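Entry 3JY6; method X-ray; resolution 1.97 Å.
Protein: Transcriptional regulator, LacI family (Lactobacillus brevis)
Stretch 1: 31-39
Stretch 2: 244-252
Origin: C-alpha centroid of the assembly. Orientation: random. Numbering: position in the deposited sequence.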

# COMPACT_ATOMS: atom_id res chain seq x y z
N SER A 31 15.14 3.23 -6.77
CA SER A 31 16.01 2.46 -7.66
C SER A 31 16.89 3.36 -8.53
O SER A 31 18.01 2.98 -8.87
N ILE A 32 16.40 4.54 -8.91
CA ILE A 32 17.21 5.45 -9.72
C ILE A 32 18.21 6.20 -8.84
O ILE A 32 19.40 6.27 -9.17
N LEU A 33 17.75 6.73 -7.71
CA LEU A 33 18.63 7.47 -6.81
C LEU A 33 19.81 6.64 -6.28
O LEU A 33 20.89 7.18 -5.99
N GLU A 34 19.61 5.33 -6.17
CA GLU A 34 20.64 4.42 -5.67
C GLU A 34 21.85 4.37 -6.59
O GLU A 34 22.98 4.29 -6.14
N SER A 35 21.61 4.43 -7.89
CA SER A 35 22.69 4.37 -8.86
C SER A 35 23.73 5.46 -8.65
O SER A 35 24.81 5.40 -9.23
N ARG A 36 23.41 6.45 -7.82
CA ARG A 36 24.35 7.54 -7.58
C ARG A 36 24.62 7.86 -6.11
O ARG A 36 25.10 8.94 -5.78
N GLY A 37 24.31 6.91 -5.23
CA GLY A 37 24.58 7.12 -3.81
C GLY A 37 23.56 7.92 -3.04
O GLY A 37 23.73 8.19 -1.85
N TYR A 38 22.48 8.32 -3.71
CA TYR A 38 21.45 9.09 -3.06
C TYR A 38 20.43 8.13 -2.44
O TYR A 38 20.24 7.00 -2.90
N ILE A 39 19.78 8.59 -1.38
CA ILE A 39 18.81 7.75 -0.70
C ILE A 39 17.46 8.43 -0.56
O ILE A 39 17.35 9.50 0.03
N ALA A 244 13.04 10.85 -10.51
CA ALA A 244 14.34 10.71 -9.86
C ALA A 244 15.45 11.03 -10.87
O ALA A 244 16.51 11.55 -10.50
N GLU A 245 15.23 10.70 -12.14
CA GLU A 245 16.22 10.99 -13.17
C GLU A 245 16.37 12.51 -13.31
O GLU A 245 17.47 13.03 -13.48
N ILE A 246 15.26 13.22 -13.22
CA ILE A 246 15.28 14.67 -13.33
C ILE A 246 16.02 15.25 -12.11
O ILE A 246 16.85 16.14 -12.24
N MET A 247 15.72 14.71 -10.93
CA MET A 247 16.35 15.18 -9.71
C MET A 247 17.87 15.05 -9.80
O MET A 247 18.61 15.99 -9.48
N LEU A 248 18.35 13.90 -10.24
CA LEU A 248 19.78 13.68 -10.36
C LEU A 248 20.40 14.70 -11.32
O LEU A 248 21.55 15.07 -11.17
N ARG A 249 19.62 15.14 -12.31
CA ARG A 249 20.12 16.12 -13.27
C ARG A 249 20.25 17.47 -12.58
O ARG A 249 21.18 18.23 -12.85
N GLN A 250 19.32 17.77 -11.67
CA GLN A 250 19.38 19.04 -10.94
C GLN A 250 20.54 18.98 -9.94
O GLN A 250 21.26 19.96 -9.76
N LEU A 251 20.72 17.82 -9.30
CA LEU A 251 21.79 17.62 -8.31
C LEU A 251 23.17 17.69 -8.95
O LEU A 251 24.17 18.00 -8.28
N ALA A 252 23.21 17.37 -10.24
CA ALA A 252 24.44 17.39 -11.01
C ALA A 252 24.70 18.81 -11.53
O ALA A 252 25.62 19.02 -12.31

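A stretch that begins in a helix and runs through a type I turn packs against a second helix more than 200 residues away in the same chain. The contact buries 489 Å², both sides summed, and is mostly apolar. No direct hydrogen bond crosses it.

The backbones come closest where Ile32 faces Ala244, with their CA atoms 6.0 Å apart. CB of Ala244 points toward stretch 1 and lies 3.6 Å from CB of Ile32. Leu33 leaves the helix sideways, but its end bends in, and its CG sits 4.2 Å from CB of Ala244. The methyl of Ala244 is thus a shallow bump touched by two neighbouring side chains.

Ile32 is in the m, m rotamer and spreads over the second helix. Its CG2 reaches CD1 of Leu248 at 3.7 Å. Its CD1 lies 3.6 Å from OE2 of Glu245. Glu245 starts out sideways, with chi1 and chi2 both m, and its end comes nearer to stretch 1. This is a van der Waals contact, not a polar bond.

Leu248 is the main bump. It loses 102 Å² to the other stretch, more than any other residue here. It is an m, t leucine pointing toward stretch 1, and the hollow that takes it is built from several residues. Its CD1 meets Ile32 and lies 4.4 Å from OG of Ser35. Its CD2 packs against CD2 of Leu33 at 3.7 Å and CD2 of Tyr38 at 3.8 Å. Leu33 is also m, t. Arg36 covers the CB: its guanidinium lays one face over CB of Leu248, with NH1 3.6 Å from that atom.

Arg36 is extended, with chi1 m and chi2 and chi3 t. This carries the guanidinium across the second helix, over Leu248. Water 1 joins the two stretches there. It accepts from NH1 of Arg36 at 3.2 Å and donates to O of Leu248 at 3.1 Å.

Ser35, with chi1 p, turns its hydroxyl back to its own helix. Its OG donates to O of Ile32 at 2.6 Å.

A type I turn from Glu34 to Gly37 leads the chain to Tyr38. Gly37 has phi 82°, where a CB would be jammed against the preceding carbonyl O. Tyr38 has chi1 m and turns its ring toward the second helix. Leu251, m, t, sets its CD1 over one face of that ring, 3.6 Å from the centroid formed by the six ring carbons of Tyr38. The methyl lies 14° off the ring normal, a CH-pi contact.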

# COMPACT_ATOMS: atom_id res chain seq x y z
CB SER A 31 15.20 1.53 -8.56
OG SER A 31 14.60 2.25 -9.62
CB ILE A 32 16.34 6.49 -10.48
CG1 ILE A 32 15.49 5.77 -11.54
CG2 ILE A 32 17.23 7.53 -11.18
CD1 ILE A 32 16.30 4.97 -12.56
CB LEU A 33 17.85 8.03 -5.63
CG LEU A 33 16.85 9.17 -5.83
CD1 LEU A 33 16.33 9.60 -4.45
CD2 LEU A 33 17.52 10.36 -6.55
CB GLU A 34 20.05 3.01 -5.51
CG GLU A 34 20.96 1.97 -4.87
CD GLU A 34 22.15 1.58 -5.75
OE1 GLU A 34 21.94 1.20 -6.93
OE2 GLU A 34 23.30 1.63 -5.26
CB SER A 35 22.14 4.46 -10.29
OG SER A 35 21.58 5.74 -10.54
CB ARG A 36 23.89 8.80 -8.33
CG ARG A 36 23.79 8.58 -9.83
CD ARG A 36 23.68 9.89 -10.59
NE ARG A 36 23.38 9.69 -12.01
CZ ARG A 36 23.17 10.69 -12.87
NH1 ARG A 36 23.22 11.95 -12.45
NH2 ARG A 36 22.90 10.43 -14.14
CB TYR A 38 20.80 10.05 -4.06
CG TYR A 38 21.66 11.27 -4.34
CD1 TYR A 38 21.64 12.37 -3.47
CD2 TYR A 38 22.54 11.30 -5.42
CE1 TYR A 38 22.48 13.48 -3.68
CE2 TYR A 38 23.38 12.41 -5.63
CZ TYR A 38 23.34 13.49 -4.75
OH TYR A 38 24.19 14.58 -4.93
CB ILE A 39 19.32 7.37 0.69
CG1 ILE A 39 20.64 6.63 0.54
CG2 ILE A 39 18.29 6.50 1.41
CD1 ILE A 39 21.29 6.33 1.84
CB ALA A 244 14.52 9.31 -9.30
CB GLU A 245 15.80 10.39 -14.52
CG GLU A 245 15.94 8.87 -14.60
CD GLU A 245 17.38 8.42 -14.78
OE1 GLU A 245 18.29 9.28 -14.70
OE2 GLU A 245 17.62 7.20 -14.99
CB ILE A 246 13.83 15.24 -13.39
CG1 ILE A 246 13.16 14.79 -14.70
CG2 ILE A 246 13.86 16.74 -13.29
CD1 ILE A 246 11.70 15.20 -14.81
CB MET A 247 15.83 14.40 -8.50
CG MET A 247 16.50 14.70 -7.13
SD MET A 247 16.37 16.43 -6.61
CE MET A 247 17.41 16.56 -5.51
CB LEU A 248 20.06 12.27 -10.84
CG LEU A 248 19.67 11.16 -9.87
CD1 LEU A 248 20.03 9.81 -10.47
CD2 LEU A 248 20.41 11.35 -8.55
CB ARG A 249 19.18 16.22 -14.48
CG ARG A 249 19.35 15.11 -15.49
CD ARG A 249 18.24 15.13 -16.53
NE ARG A 249 18.18 16.40 -17.26
CZ ARG A 249 17.12 16.79 -17.96
NH1 ARG A 249 16.04 16.01 -18.01
NH2 ARG A 249 17.12 17.94 -18.61
CB GLN A 250 18.07 19.32 -10.20
CG GLN A 250 16.80 19.40 -11.07
CD GLN A 250 15.51 19.46 -10.23
OE1 GLN A 250 15.28 18.60 -9.38
NE2 GLN A 250 14.68 20.47 -10.46
CB LEU A 251 21.63 16.26 -7.62
CG LEU A 251 20.47 16.13 -6.64
CD1 LEU A 251 20.28 14.67 -6.24
CD2 LEU A 251 20.74 17.01 -5.42
CB ALA A 252 24.33 16.42 -12.16
O HOH W 1 23.78 13.48 -9.75